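PDB 3IF2: aminotransferase, which probably catalyses pyridoxal 5'-phosphate-dependent transamination of amino acids, perhaps between valine and pyruvate. Local coordinates for residues P33-I45 with R416-G429. Numbering follows the deposited sequence.
Sequences PVNMLGGGNPAKI and RMSIAADEQTLIDG
Leu37 sends its two methyl groups into the angle between strand 416-418 and helix 423-429. CG stands anti to its own carbonyl carbon (chi1 -59°), which lays CD1 beside Met417 CG at 3.9 Å, the two side chains running alongside and pointing the same way, while CD2 meets Ala421 CB, Thr425 CG2 and Leu426 CD2. Its carbonyl O accepts from Ser418 N (2.8 Å). Upstream, Asn35 lies across Asp428 at about a right angle, amide and carboxylate planes 52° apart; ND2 rests 3.7 Å from Asp428 CB and bonds to Thr391 OG1. With an alanine here, the Thr391 hydroxyl would probably lose this amide donor, and a gap is likely to open beside Asp428 and Gly429.

Further along, the bent Arg416 side chain brings NH2 to Gly38 O (2.9 Å), a weak bond at the guanidinium edge; NE reaches Leu37 O through a water, and NH1 binds Asn217, a residue of the cofactor site. Arg416 is thus placed like the arginine that grips the substrate carboxylate in class I aminotransferases, and probably has that role here. Ser418 OG accepts from Ala420 N in an ST turn and reaches Asn41 O through another water. Beyond it, the methyl groups of Ala43 and Ala420 meet, CB to CB 4.2 Å.

Strand 35-36 pairs in parallel with strand 391-392, strand 414-418 lies between strands 367-372 and 394-395, helix 324-351 packs against Ala43 and Ile419, and Asn41 OD1 accepts a hydrogen bond from Tyr79 N of the second subunit.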
# COMPACT_ATOMS: atom_id res chain seq x y z
N PRO A 33 -2.36 9.10 30.72
CA PRO A 33 -3.57 9.32 29.93
C PRO A 33 -3.61 10.75 29.39
O PRO A 33 -2.96 11.64 29.95
CB PRO A 33 -4.70 9.04 30.94
CG PRO A 33 -4.12 9.30 32.27
CD PRO A 33 -2.63 9.23 32.17
N VAL A 34 -4.35 10.96 28.31
CA VAL A 34 -4.46 12.27 27.65
C VAL A 34 -5.85 12.55 27.11
O VAL A 34 -6.61 11.61 26.84
CB VAL A 34 -3.48 12.36 26.43
CG1 VAL A 34 -2.03 12.35 26.91
CG2 VAL A 34 -3.75 11.22 25.42
N ASN A 35 -6.17 13.84 26.94
CA ASN A 35 -7.39 14.30 26.29
C ASN A 35 -6.99 14.36 24.83
O ASN A 35 -6.41 15.34 24.38
CB ASN A 35 -7.85 15.67 26.81
CG ASN A 35 -8.14 15.70 28.30
OD1 ASN A 35 -8.50 14.69 28.90
ND2 ASN A 35 -7.99 16.87 28.91
N MSE A 36 -7.25 13.28 24.08
CA MSE A 36 -6.81 13.15 22.68
C MSE A 36 -7.81 13.77 21.69
O MSE A 36 -8.76 13.12 21.27
CB MSE A 36 -6.51 11.67 22.37
CG MSE A 36 -6.11 11.31 20.91
SE MSE A 36 -4.71 12.47 20.17
CE MSE A 36 -4.47 11.51 18.49
N LEU A 37 -7.59 15.04 21.35
CA LEU A 37 -8.39 15.79 20.35
C LEU A 37 -7.62 16.09 19.06
O LEU A 37 -8.12 16.83 18.22
CB LEU A 37 -8.90 17.12 20.97
CG LEU A 37 -9.76 17.01 22.22
CD1 LEU A 37 -10.11 18.41 22.73
CD2 LEU A 37 -11.02 16.17 21.91
N GLY A 38 -6.44 15.50 18.90
CA GLY A 38 -5.56 15.69 17.72
C GLY A 38 -5.57 14.66 16.59
O GLY A 38 -4.99 14.90 15.52
N GLY A 39 -6.22 13.51 16.81
CA GLY A 39 -6.25 12.45 15.80
C GLY A 39 -7.24 12.67 14.67
O GLY A 39 -8.04 13.62 14.71
N GLY A 40 -7.16 11.78 13.67
CA GLY A 40 -8.03 11.74 12.51
C GLY A 40 -8.82 10.44 12.39
O GLY A 40 -9.44 10.18 11.35
N ASN A 41 -8.82 9.61 13.44
CA ASN A 41 -9.55 8.33 13.43
C ASN A 41 -11.03 8.63 13.59
O ASN A 41 -11.38 9.45 14.45
CB ASN A 41 -9.08 7.40 14.58
CG ASN A 41 -9.39 5.89 14.29
OD1 ASN A 41 -8.71 5.24 13.49
ND2 ASN A 41 -10.40 5.33 14.98
N PRO A 42 -11.92 8.00 12.77
CA PRO A 42 -13.39 8.20 12.97
C PRO A 42 -13.90 7.62 14.29
O PRO A 42 -13.25 6.76 14.87
CB PRO A 42 -14.00 7.38 11.84
CG PRO A 42 -13.00 6.25 11.66
CD PRO A 42 -11.68 6.97 11.74
N ALA A 43 -15.07 8.08 14.73
CA ALA A 43 -15.71 7.66 16.00
C ALA A 43 -16.14 6.19 16.01
O ALA A 43 -16.25 5.59 14.96
CB ALA A 43 -16.94 8.53 16.26
N LYS A 44 -16.40 5.65 17.21
CA LYS A 44 -16.93 4.28 17.38
C LYS A 44 -18.46 4.39 17.46
O LYS A 44 -19.00 4.64 18.54
CB LYS A 44 -16.38 3.59 18.66
N ILE A 45 -19.15 4.24 16.33
CA ILE A 45 -20.63 4.35 16.28
C ILE A 45 -21.26 2.95 16.36
O ILE A 45 -21.18 2.16 15.42
CB ILE A 45 -21.09 5.12 15.02
CG1 ILE A 45 -20.31 6.46 14.88
CG2 ILE A 45 -22.58 5.36 15.11
CD1 ILE A 45 -20.66 7.28 13.63
N ARG A 416 -6.80 22.75 14.94
CA ARG A 416 -7.77 21.72 14.52
C ARG A 416 -8.07 20.87 15.77
O ARG A 416 -7.13 20.47 16.50
CB ARG A 416 -7.25 20.83 13.40
CG ARG A 416 -8.33 19.99 12.76
CD ARG A 416 -7.73 18.90 11.89
NE ARG A 416 -7.06 17.86 12.66
CZ ARG A 416 -6.38 16.84 12.13
NH1 ARG A 416 -6.25 16.68 10.81
NH2 ARG A 416 -5.82 15.95 12.95
N MSE A 417 -9.36 20.61 16.00
CA MSE A 417 -9.86 19.83 17.15
C MSE A 417 -10.77 18.73 16.64
O MSE A 417 -11.68 19.01 15.87
CB MSE A 417 -10.66 20.75 18.06
CG MSE A 417 -11.12 20.10 19.35
SE MSE A 417 -12.15 21.32 20.43
CE MSE A 417 -13.65 21.45 19.24
N SER A 418 -10.55 17.49 17.05
CA SER A 418 -11.41 16.38 16.61
C SER A 418 -12.71 16.31 17.43
O SER A 418 -12.67 16.23 18.66
CB SER A 418 -10.69 15.03 16.69
OG SER A 418 -11.59 13.99 16.25
N ILE A 419 -13.85 16.36 16.73
CA ILE A 419 -15.16 16.15 17.38
C ILE A 419 -15.62 14.67 17.29
O ILE A 419 -16.75 14.39 17.64
CB ILE A 419 -16.25 17.22 16.99
CG1 ILE A 419 -16.54 17.31 15.48
CG2 ILE A 419 -15.82 18.59 17.57
CD1 ILE A 419 -17.17 16.07 14.88
N ALA A 420 -14.76 13.76 16.81
CA ALA A 420 -15.02 12.31 16.83
C ALA A 420 -14.79 11.72 18.23
O ALA A 420 -15.27 10.64 18.51
CB ALA A 420 -14.13 11.58 15.84
N ALA A 421 -14.05 12.42 19.10
CA ALA A 421 -13.73 11.94 20.46
C ALA A 421 -14.98 11.80 21.33
O ALA A 421 -15.99 12.45 21.06
CB ALA A 421 -12.72 12.88 21.16
N ASP A 422 -14.92 10.95 22.35
CA ASP A 422 -16.09 10.78 23.22
C ASP A 422 -16.35 12.08 23.99
O ASP A 422 -15.49 12.98 24.12
CB ASP A 422 -16.04 9.52 24.12
CG ASP A 422 -14.97 9.59 25.20
OD1 ASP A 422 -15.08 10.41 26.16
OD2 ASP A 422 -14.04 8.76 25.12
N GLU A 423 -17.58 12.17 24.48
CA GLU A 423 -18.09 13.36 25.13
C GLU A 423 -17.21 13.83 26.28
O GLU A 423 -16.85 15.00 26.32
CB GLU A 423 -19.53 13.09 25.56
CG GLU A 423 -20.28 14.28 26.13
CD GLU A 423 -21.79 14.08 26.16
OE1 GLU A 423 -22.35 13.29 25.34
OE2 GLU A 423 -22.42 14.74 27.02
N GLN A 424 -16.79 12.92 27.15
CA GLN A 424 -15.96 13.31 28.31
C GLN A 424 -14.59 13.89 27.90
O GLN A 424 -14.09 14.79 28.58
CB GLN A 424 -15.82 12.17 29.34
CG GLN A 424 -15.28 12.60 30.73
CD GLN A 424 -16.12 13.71 31.43
OE1 GLN A 424 -17.35 13.76 31.30
NE2 GLN A 424 -15.44 14.61 32.15
N THR A 425 -14.01 13.39 26.80
CA THR A 425 -12.75 13.92 26.28
C THR A 425 -12.96 15.38 25.81
O THR A 425 -12.14 16.23 26.12
CB THR A 425 -12.12 13.03 25.17
OG1 THR A 425 -11.92 11.70 25.66
CG2 THR A 425 -10.77 13.58 24.71
N LEU A 426 -14.05 15.65 25.09
CA LEU A 426 -14.38 17.00 24.62
C LEU A 426 -14.65 18.00 25.77
O LEU A 426 -14.23 19.16 25.66
CB LEU A 426 -15.57 17.00 23.64
CG LEU A 426 -15.37 16.51 22.19
CD1 LEU A 426 -16.73 16.14 21.57
CD2 LEU A 426 -14.61 17.53 21.32
N ILE A 427 -15.31 17.55 26.83
CA ILE A 427 -15.60 18.41 28.00
C ILE A 427 -14.28 18.81 28.73
O ILE A 427 -14.05 20.00 28.99
CB ILE A 427 -16.58 17.71 29.04
CG1 ILE A 427 -17.97 17.44 28.44
CG2 ILE A 427 -16.75 18.56 30.32
CD1 ILE A 427 -18.84 16.52 29.33
N ASP A 428 -13.47 17.79 29.05
CA ASP A 428 -12.18 17.97 29.73
C ASP A 428 -11.19 18.80 28.91
O ASP A 428 -10.56 19.72 29.44
CB ASP A 428 -11.54 16.60 30.04
CG ASP A 428 -12.34 15.76 31.04
OD1 ASP A 428 -13.35 16.23 31.62
OD2 ASP A 428 -11.92 14.60 31.25
N GLY A 429 -11.05 18.46 27.63
CA GLY A 429 -10.14 19.11 26.70
C GLY A 429 -10.47 20.57 26.48
O GLY A 429 -9.58 21.41 26.60
O HOH W 1 -8.69 11.00 24.91
O HOH W 2 -7.71 16.83 15.53
O HOH W 3 -10.25 11.71 15.87